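Cytochrome c-550-like protein (Thermosynechococcus elongatus, PDB 4LJI) is probably a low-potential cytochrome c that carries one covalently bound heme c and can partly replace the photosystem II cytochrome c-550. Local coordinates at residues K40-E45 and L114-A119. Numbering follows the deposited sequence.
Sequences KRLFEE and LETLAA
Leu117 pushes its CD1 methyl against the foot of Phe43, meeting CB of that residue at 3.5 Å and its CA at 3.6 Å. The methyl sits near the plane of the Phe43 ring, at the edge, 4.0 Å from ring atom CD1, so the two side chains touch without any stacking over a face. In Leu117 CG lies anti to the backbone N (chi1 169°) and the second torsion is near +60°, a conformation that carries CD1 to CB of Phe43. The two side chains run across each other at about a right angle.

The residue before Phe43, Leu42, points at the other helix and comes up beside Leu117, with their CB atoms 4.4 Å apart. Its CG is set anti to the carbonyl carbon, and the CD1 branch reaches Thr116, stopping 3.7 Å from OG1. That is a van der Waals touch on a hydroxyl already engaged elsewhere, since Thr116 OG1 is hydrogen-bonded to the carbonyl of Gln113, earlier in its own helix. No hydrogen bond or salt bridge joins the two segments; apolar side chains do nearly all the work.

The axes come within 8.4 Å and cross at -88°, with Leu42 and Leu117 nearest by CA. Helix 33-46, which leads into the heme-binding Cys47, and helix 111-127 correspond to the N- and C-terminal helices that cross near-perpendicularly in the cytochrome c fold. The crossing borders the heme: Leu117 touches heme c, while Phe43 lies close to Cys47 and the axial ligand His51. Phe120, further along helix 111-127, meets the Phe43 ring. By its side-chain contacts helix 111-127 lies between helix 33-46 and helix 79-87, on which Leu114 and Ala118 pack, and Ala119 touches Phe31 of strand 28-32.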
ATOM      1  N   LYS A  40      -6.940  11.440   0.968  1.00 14.14           N
ATOM      2  CA  LYS A  40      -6.615  10.392   1.966  1.00 13.46           C
ATOM      3  C   LYS A  40      -6.918   9.017   1.396  1.00 15.49           C
ATOM      4  O   LYS A  40      -6.085   8.115   1.443  1.00 13.19           O
ATOM      5  CB  LYS A  40      -7.418  10.590   3.250  1.00 16.01           C
ATOM      6  CG  LYS A  40      -7.320   9.425   4.241  1.00 17.31           C
ATOM      7  CD  LYS A  40      -8.284   9.638   5.401  1.00 24.03           C
ATOM      8  CE  LYS A  40      -8.241   8.500   6.400  1.00 27.27           C
ATOM      9  NZ  LYS A  40      -6.904   8.508   7.016  1.00 32.92           N
ATOM     10  N   ARG A  41      -8.099   8.883   0.805  1.00 15.19           N
ATOM     11  CA  ARG A  41      -8.468   7.616   0.188  1.00 17.60           C
ATOM     12  C   ARG A  41      -7.478   7.206  -0.908  1.00 18.92           C
ATOM     13  O   ARG A  41      -7.094   6.046  -1.009  1.00 18.35           O
ATOM     14  CB  ARG A  41      -9.897   7.712  -0.343  1.00 17.68           C
ATOM     15  CG  ARG A  41     -10.438   6.450  -0.977  1.00 30.30           C
ATOM     16  CD  ARG A  41     -11.937   6.507  -0.892  1.00 37.28           C
ATOM     17  NE  ARG A  41     -12.364   6.982   0.425  1.00 42.92           N
ATOM     18  CZ  ARG A  41     -12.797   6.191   1.402  1.00 44.90           C
ATOM     19  NH1 ARG A  41     -12.878   4.882   1.206  1.00 44.01           N
ATOM     20  NH2 ARG A  41     -13.167   6.712   2.565  1.00 46.75           N
ATOM     21  N   LEU A  42      -7.065   8.153  -1.750  1.00 11.84           N
ATOM     22  CA  LEU A  42      -6.056   7.850  -2.750  1.00 11.16           C
ATOM     23  C   LEU A  42      -4.733   7.431  -2.140  1.00 17.49           C
ATOM     24  O   LEU A  42      -4.046   6.573  -2.664  1.00 15.16           O
ATOM     25  CB  LEU A  42      -5.820   9.065  -3.679  1.00 15.20           C
ATOM     26  CG  LEU A  42      -6.950   9.280  -4.642  1.00 19.12           C
ATOM     27  CD1 LEU A  42      -6.729  10.621  -5.377  1.00 15.36           C
ATOM     28  CD2 LEU A  42      -7.009   8.112  -5.650  1.00 17.38           C
ATOM     29  N   PHE A  43      -4.362   8.046  -1.023  1.00 15.39           N
ATOM     30  CA  PHE A  43      -3.119   7.687  -0.382  1.00 16.42           C
ATOM     31  C   PHE A  43      -3.226   6.254   0.167  1.00 14.20           C
ATOM     32  O   PHE A  43      -2.316   5.454   0.020  1.00 15.07           O
ATOM     33  CB  PHE A  43      -2.827   8.692   0.723  1.00 12.02           C
ATOM     34  CG  PHE A  43      -1.568   8.415   1.503  1.00 10.71           C
ATOM     35  CD1 PHE A  43      -0.349   8.899   1.088  1.00 12.54           C
ATOM     36  CD2 PHE A  43      -1.631   7.671   2.677  1.00 10.17           C
ATOM     37  CE1 PHE A  43       0.792   8.663   1.826  1.00 14.74           C
ATOM     38  CE2 PHE A  43      -0.483   7.461   3.422  1.00 17.37           C
ATOM     39  CZ  PHE A  43       0.722   7.929   2.953  1.00 13.35           C
ATOM     40  N   GLU A  44      -4.337   5.974   0.840  1.00 15.14           N
ATOM     41  CA  GLU A  44      -4.545   4.654   1.439  1.00 17.00           C
ATOM     42  C   GLU A  44      -4.535   3.567   0.385  1.00 20.72           C
ATOM     43  O   GLU A  44      -4.129   2.443   0.674  1.00 22.04           O
ATOM     44  CB  GLU A  44      -5.883   4.610   2.165  1.00 18.91           C
ATOM     45  CG  GLU A  44      -5.933   5.510   3.363  1.00 23.76           C
ATOM     46  CD  GLU A  44      -7.283   5.482   4.032  1.00 30.07           C
ATOM     47  OE1 GLU A  44      -7.309   5.482   5.276  1.00 37.06           O
ATOM     48  OE2 GLU A  44      -8.307   5.438   3.305  1.00 31.19           O
ATOM     49  N   GLU A  45      -4.972   3.892  -0.834  1.00 20.05           N
ATOM     50  CA  GLU A  45      -5.084   2.873  -1.876  1.00 21.22           C
ATOM     51  C   GLU A  45      -3.800   2.647  -2.657  1.00 25.78           C
ATOM     52  O   GLU A  45      -3.545   1.540  -3.151  1.00 24.18           O
ATOM     53  CB  GLU A  45      -6.261   3.166  -2.828  1.00 20.39           C
ATOM     54  CG  GLU A  45      -7.654   3.292  -2.147  1.00 35.22           C
ATOM     55  CD  GLU A  45      -8.099   2.078  -1.306  1.00 44.81           C
ATOM     56  OE1 GLU A  45      -7.491   0.979  -1.396  1.00 43.46           O
ATOM     57  OE2 GLU A  45      -9.087   2.231  -0.544  1.00 49.31           O
ATOM     58  N   LEU A 114      -4.504  13.789  -8.355  1.00 15.50           N
ATOM     59  CA  LEU A 114      -3.156  13.918  -7.810  1.00 16.38           C
ATOM     60  C   LEU A 114      -3.006  15.191  -6.973  1.00 15.03           C
ATOM     61  O   LEU A 114      -2.270  15.177  -5.967  1.00 16.06           O
ATOM     62  CB  LEU A 114      -2.141  13.899  -8.939  1.00 24.34           C
ATOM     63  CG  LEU A 114      -0.789  13.337  -8.600  1.00 25.95           C
ATOM     64  CD1 LEU A 114      -0.970  11.879  -8.119  1.00 27.23           C
ATOM     65  CD2 LEU A 114       0.109  13.380  -9.787  1.00 19.65           C
ATOM     66  N   GLU A 115      -3.683  16.282  -7.344  1.00 16.44           N
ATOM     67  CA  GLU A 115      -3.735  17.465  -6.497  1.00 14.84           C
ATOM     68  C   GLU A 115      -4.303  17.166  -5.127  1.00 17.19           C
ATOM     69  O   GLU A 115      -3.775  17.648  -4.141  1.00 16.32           O
ATOM     70  CB  GLU A 115      -4.578  18.582  -7.152  1.00 19.62           C
ATOM     71  CG  GLU A 115      -3.857  19.343  -8.229  1.00 24.18           C
ATOM     72  CD  GLU A 115      -4.756  20.306  -8.953  1.00 32.43           C
ATOM     73  OE1 GLU A 115      -4.250  21.004  -9.852  1.00 37.93           O
ATOM     74  OE2 GLU A 115      -5.961  20.354  -8.617  1.00 34.30           O
ATOM     75  N   THR A 116      -5.387  16.402  -5.067  1.00 15.13           N
ATOM     76  CA  THR A 116      -5.983  16.125  -3.769  1.00 13.93           C
ATOM     77  C   THR A 116      -5.079  15.218  -2.928  1.00 19.62           C
ATOM     78  O   THR A 116      -5.073  15.355  -1.717  1.00 14.79           O
ATOM     79  CB  THR A 116      -7.367  15.485  -3.886  1.00 16.78           C
ATOM     80  OG1 THR A 116      -7.220  14.157  -4.406  1.00 16.98           O
ATOM     81  CG2 THR A 116      -8.293  16.322  -4.772  1.00 18.29           C
ATOM     82  N   LEU A 117      -4.331  14.314  -3.572  1.00 13.86           N
ATOM     83  CA  LEU A 117      -3.374  13.442  -2.858  1.00 11.97           C
ATOM     84  C   LEU A 117      -2.221  14.308  -2.344  1.00 15.19           C
ATOM     85  O   LEU A 117      -1.808  14.185  -1.187  1.00 13.03           O
ATOM     86  CB  LEU A 117      -2.892  12.305  -3.770  1.00 13.16           C
ATOM     87  CG  LEU A 117      -1.730  11.387  -3.395  1.00 15.26           C
ATOM     88  CD1 LEU A 117      -2.024  10.741  -2.032  1.00 14.92           C
ATOM     89  CD2 LEU A 117      -1.562  10.304  -4.465  1.00 15.15           C
ATOM     90  N   ALA A 118      -1.675  15.168  -3.204  1.00 12.26           N
ATOM     91  CA  ALA A 118      -0.665  16.113  -2.733  1.00 12.34           C
ATOM     92  C   ALA A 118      -1.208  16.958  -1.579  1.00 16.64           C
ATOM     93  O   ALA A 118      -0.481  17.155  -0.582  1.00 13.59           O
ATOM     94  CB  ALA A 118      -0.153  17.022  -3.897  1.00 13.71           C
ATOM     95  N   ALA A 119      -2.443  17.479  -1.685  1.00 12.99           N
ATOM     96  CA  ALA A 119      -3.006  18.283  -0.593  1.00 13.31           C
ATOM     97  C   ALA A 119      -3.092  17.480   0.718  1.00 14.08           C
ATOM     98  O   ALA A 119      -2.766  17.985   1.787  1.00 15.26           O
ATOM     99  CB  ALA A 119      -4.383  18.821  -0.966  1.00 16.39           C
TER